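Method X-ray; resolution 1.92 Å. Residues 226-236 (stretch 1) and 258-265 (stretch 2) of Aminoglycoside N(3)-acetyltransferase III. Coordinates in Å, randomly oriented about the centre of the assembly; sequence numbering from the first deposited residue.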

# COMPACT_ATOMS: atom_id res chain seq x y z
N GLU A 226 1.62 -13.26 -0.80
CA GLU A 226 0.74 -14.21 -0.15
C GLU A 226 1.52 -15.39 0.43
O GLU A 226 1.28 -15.82 1.57
CB GLU A 226 -0.30 -14.70 -1.16
CG GLU A 226 -1.25 -15.70 -0.60
CD GLU A 226 -2.47 -15.91 -1.50
OE1 GLU A 226 -3.33 -16.72 -1.12
OE2 GLU A 226 -2.57 -15.29 -2.57
N THR A 227 2.46 -15.93 -0.35
CA THR A 227 3.22 -17.08 0.13
C THR A 227 3.94 -16.71 1.43
O THR A 227 3.85 -17.43 2.43
CB THR A 227 4.20 -17.54 -0.96
OG1 THR A 227 3.47 -17.94 -2.12
CG2 THR A 227 5.05 -18.75 -0.51
N ILE A 228 4.58 -15.55 1.45
CA ILE A 228 5.40 -15.16 2.59
C ILE A 228 4.53 -14.83 3.81
O ILE A 228 4.85 -15.24 4.94
CB ILE A 228 6.30 -13.97 2.22
CG1 ILE A 228 7.38 -14.43 1.24
CG2 ILE A 228 6.97 -13.42 3.46
CD1 ILE A 228 8.07 -13.30 0.53
N ALA A 229 3.43 -14.11 3.60
CA ALA A 229 2.55 -13.76 4.71
C ALA A 229 1.98 -14.99 5.36
O ALA A 229 1.91 -15.08 6.59
CB ALA A 229 1.42 -12.84 4.23
N LYS A 230 1.54 -15.95 4.55
CA LYS A 230 1.02 -17.19 5.12
C LYS A 230 2.08 -17.90 5.95
O LYS A 230 1.79 -18.42 7.04
CB LYS A 230 0.52 -18.12 4.02
CG LYS A 230 -0.71 -17.64 3.28
CD LYS A 230 -0.82 -18.32 1.91
CE LYS A 230 -1.71 -19.51 1.95
NZ LYS A 230 -3.11 -19.02 1.82
N ALA A 231 3.31 -18.00 5.42
CA ALA A 231 4.37 -18.64 6.18
C ALA A 231 4.68 -17.85 7.45
O ALA A 231 4.88 -18.46 8.51
CB ALA A 231 5.65 -18.77 5.34
N TYR A 232 4.62 -16.50 7.39
CA TYR A 232 4.88 -15.70 8.58
C TYR A 232 3.80 -15.91 9.63
O TYR A 232 4.09 -16.01 10.83
CB TYR A 232 4.99 -14.21 8.23
CG TYR A 232 5.26 -13.31 9.42
CD1 TYR A 232 6.55 -13.17 9.96
CD2 TYR A 232 4.21 -12.56 10.00
CE1 TYR A 232 6.80 -12.33 11.08
CE2 TYR A 232 4.45 -11.71 11.08
CZ TYR A 232 5.72 -11.59 11.60
OH TYR A 232 5.89 -10.78 12.71
N VAL A 233 2.55 -16.02 9.19
CA VAL A 233 1.46 -16.19 10.16
C VAL A 233 1.66 -17.42 11.08
O VAL A 233 1.26 -17.38 12.25
CB VAL A 233 0.12 -16.22 9.41
CG1 VAL A 233 -1.01 -17.00 10.24
CG2 VAL A 233 -0.28 -14.82 9.06
N GLU A 234 2.34 -18.48 10.61
CA GLU A 234 2.52 -19.66 11.44
C GLU A 234 3.28 -19.37 12.74
O GLU A 234 3.09 -20.08 13.74
CB GLU A 234 3.21 -20.74 10.62
CG GLU A 234 2.38 -21.24 9.45
CD GLU A 234 2.99 -22.48 8.79
OE1 GLU A 234 4.22 -22.70 8.95
OE2 GLU A 234 2.25 -23.25 8.15
N LEU A 235 4.14 -18.33 12.76
CA LEU A 235 4.91 -17.99 13.96
C LEU A 235 4.04 -17.48 15.11
O LEU A 235 4.48 -17.50 16.27
CB LEU A 235 5.94 -16.90 13.64
CG LEU A 235 7.05 -17.20 12.63
CD1 LEU A 235 8.02 -15.95 12.47
CD2 LEU A 235 7.84 -18.41 13.04
N GLY A 236 2.82 -17.03 14.81
CA GLY A 236 1.94 -16.59 15.88
C GLY A 236 2.38 -15.28 16.52
O GLY A 236 2.03 -15.01 17.67
N SER A 258 11.65 -8.55 7.59
CA SER A 258 12.86 -9.33 7.90
C SER A 258 12.60 -10.83 7.66
O SER A 258 13.41 -11.53 7.02
CB SER A 258 13.25 -9.08 9.34
OG SER A 258 14.37 -9.88 9.67
N PHE A 259 11.42 -11.31 8.08
CA PHE A 259 11.04 -12.68 7.78
C PHE A 259 11.03 -12.92 6.28
O PHE A 259 11.53 -13.93 5.80
CB PHE A 259 9.65 -12.98 8.35
CG PHE A 259 9.17 -14.36 7.98
CD1 PHE A 259 8.44 -14.61 6.83
CD2 PHE A 259 9.55 -15.45 8.79
CE1 PHE A 259 8.04 -15.98 6.53
CE2 PHE A 259 9.13 -16.74 8.48
CZ PHE A 259 8.40 -16.99 7.36
N GLY A 260 10.43 -12.00 5.54
CA GLY A 260 10.32 -12.17 4.10
C GLY A 260 11.67 -12.23 3.42
O GLY A 260 11.88 -13.04 2.50
N VAL A 261 12.63 -11.42 3.87
CA VAL A 261 13.96 -11.46 3.27
C VAL A 261 14.63 -12.81 3.58
O VAL A 261 15.20 -13.45 2.70
CB VAL A 261 14.81 -10.25 3.76
CG1 VAL A 261 16.26 -10.31 3.22
CG2 VAL A 261 14.21 -8.94 3.30
N THR A 262 14.51 -13.26 4.83
CA THR A 262 15.04 -14.55 5.25
C THR A 262 14.41 -15.69 4.44
O THR A 262 15.11 -16.58 3.95
CB THR A 262 14.74 -14.75 6.74
OG1 THR A 262 15.30 -13.67 7.49
CG2 THR A 262 15.29 -16.09 7.26
N TYR A 263 13.08 -15.70 4.37
CA TYR A 263 12.33 -16.67 3.57
C TYR A 263 12.85 -16.71 2.14
O TYR A 263 13.12 -17.78 1.59
CB TYR A 263 10.83 -16.30 3.58
CG TYR A 263 9.96 -17.34 2.86
CD1 TYR A 263 9.40 -18.41 3.56
CD2 TYR A 263 9.75 -17.29 1.47
CE1 TYR A 263 8.62 -19.40 2.92
CE2 TYR A 263 8.98 -18.29 0.82
CZ TYR A 263 8.42 -19.33 1.55
OH TYR A 263 7.67 -20.30 0.91
N LEU A 264 12.94 -15.54 1.50
CA LEU A 264 13.36 -15.52 0.10
C LEU A 264 14.80 -16.01 -0.05
O LEU A 264 15.14 -16.68 -1.04
CB LEU A 264 13.20 -14.12 -0.49
CG LEU A 264 11.75 -13.69 -0.83
CD1 LEU A 264 11.65 -12.20 -1.14
CD2 LEU A 264 11.17 -14.50 -1.99
N GLU A 265 15.66 -15.72 0.92
CA GLU A 265 17.04 -16.18 0.84
C GLU A 265 17.10 -17.69 0.98
O GLU A 265 17.82 -18.38 0.23
CB GLU A 265 17.86 -15.52 1.94
CG GLU A 265 18.14 -14.03 1.75
CD GLU A 265 19.06 -13.47 2.84
OE1 GLU A 265 19.89 -14.24 3.37
OE2 GLU A 265 18.96 -12.27 3.15

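At the centre of the contact the buried Ile228 acts as a knob in a hole formed by Phe259, Gly260, Tyr263 and Leu264. Its CA-to-CB bond points sideways, but the branched side chain reaches across: Ile228 CG2 lies 3.6 Å from Gly260 CA and 3.9 Å from Phe259 CD1, CG1 lies 3.7 Å from Tyr263 CD2, and CD1 lies 3.9 Å from Leu264 CG. Gly260 suits this spot because it leaves room for the isoleucine; an ideal CB there would sit a tight 3.5 Å from Ile228 CG2. Here the backbones come close, with Ile228 CA 6.0 Å from Gly260 CA. The two helices cross at 109°, their axes approaching to 9.9 Å, and the contact is built mainly from apolar groups, with no hydrogen bond between the stretches.

One turn on, Ala231 points toward the second helix, and its small side chain lets two aromatic rings approach, Ala231 CB lying 3.8 Å from Phe259 CZ and 3.9 Å from Tyr263 CE1. Phe259 has the largest area covered in the contact; its CA-to-CB bond points toward the first helix, and chi1 is in the t rotamer. Tyr232 CB lies over one face of the Phe259 ring, 4.1 Å from the centroid in a CH-pi contact, and the tyrosine ring directs its edge toward the Phe259 face in an offset edge-to-face arrangement, with Tyr232 CD1 3.5 Å from Phe259 CG and the planes at 67°. The Tyr232 hydroxyl is hydrogen-bonded elsewhere in the structure.

Farther out, exposed Leu235 adds a lighter apolar contact, Leu235 CD1 lying 4.0 Å from Phe259 CD2. Beyond Ala231, the Tyr263 ring carries its hydroxyl to Thr227, where Tyr263 OH meets the methyl Thr227 CG2 at 3.4 Å. Even at this polar margin, therefore, the threonine offers carbon to the contact, while its OG1 is hydrogen-bonded elsewhere.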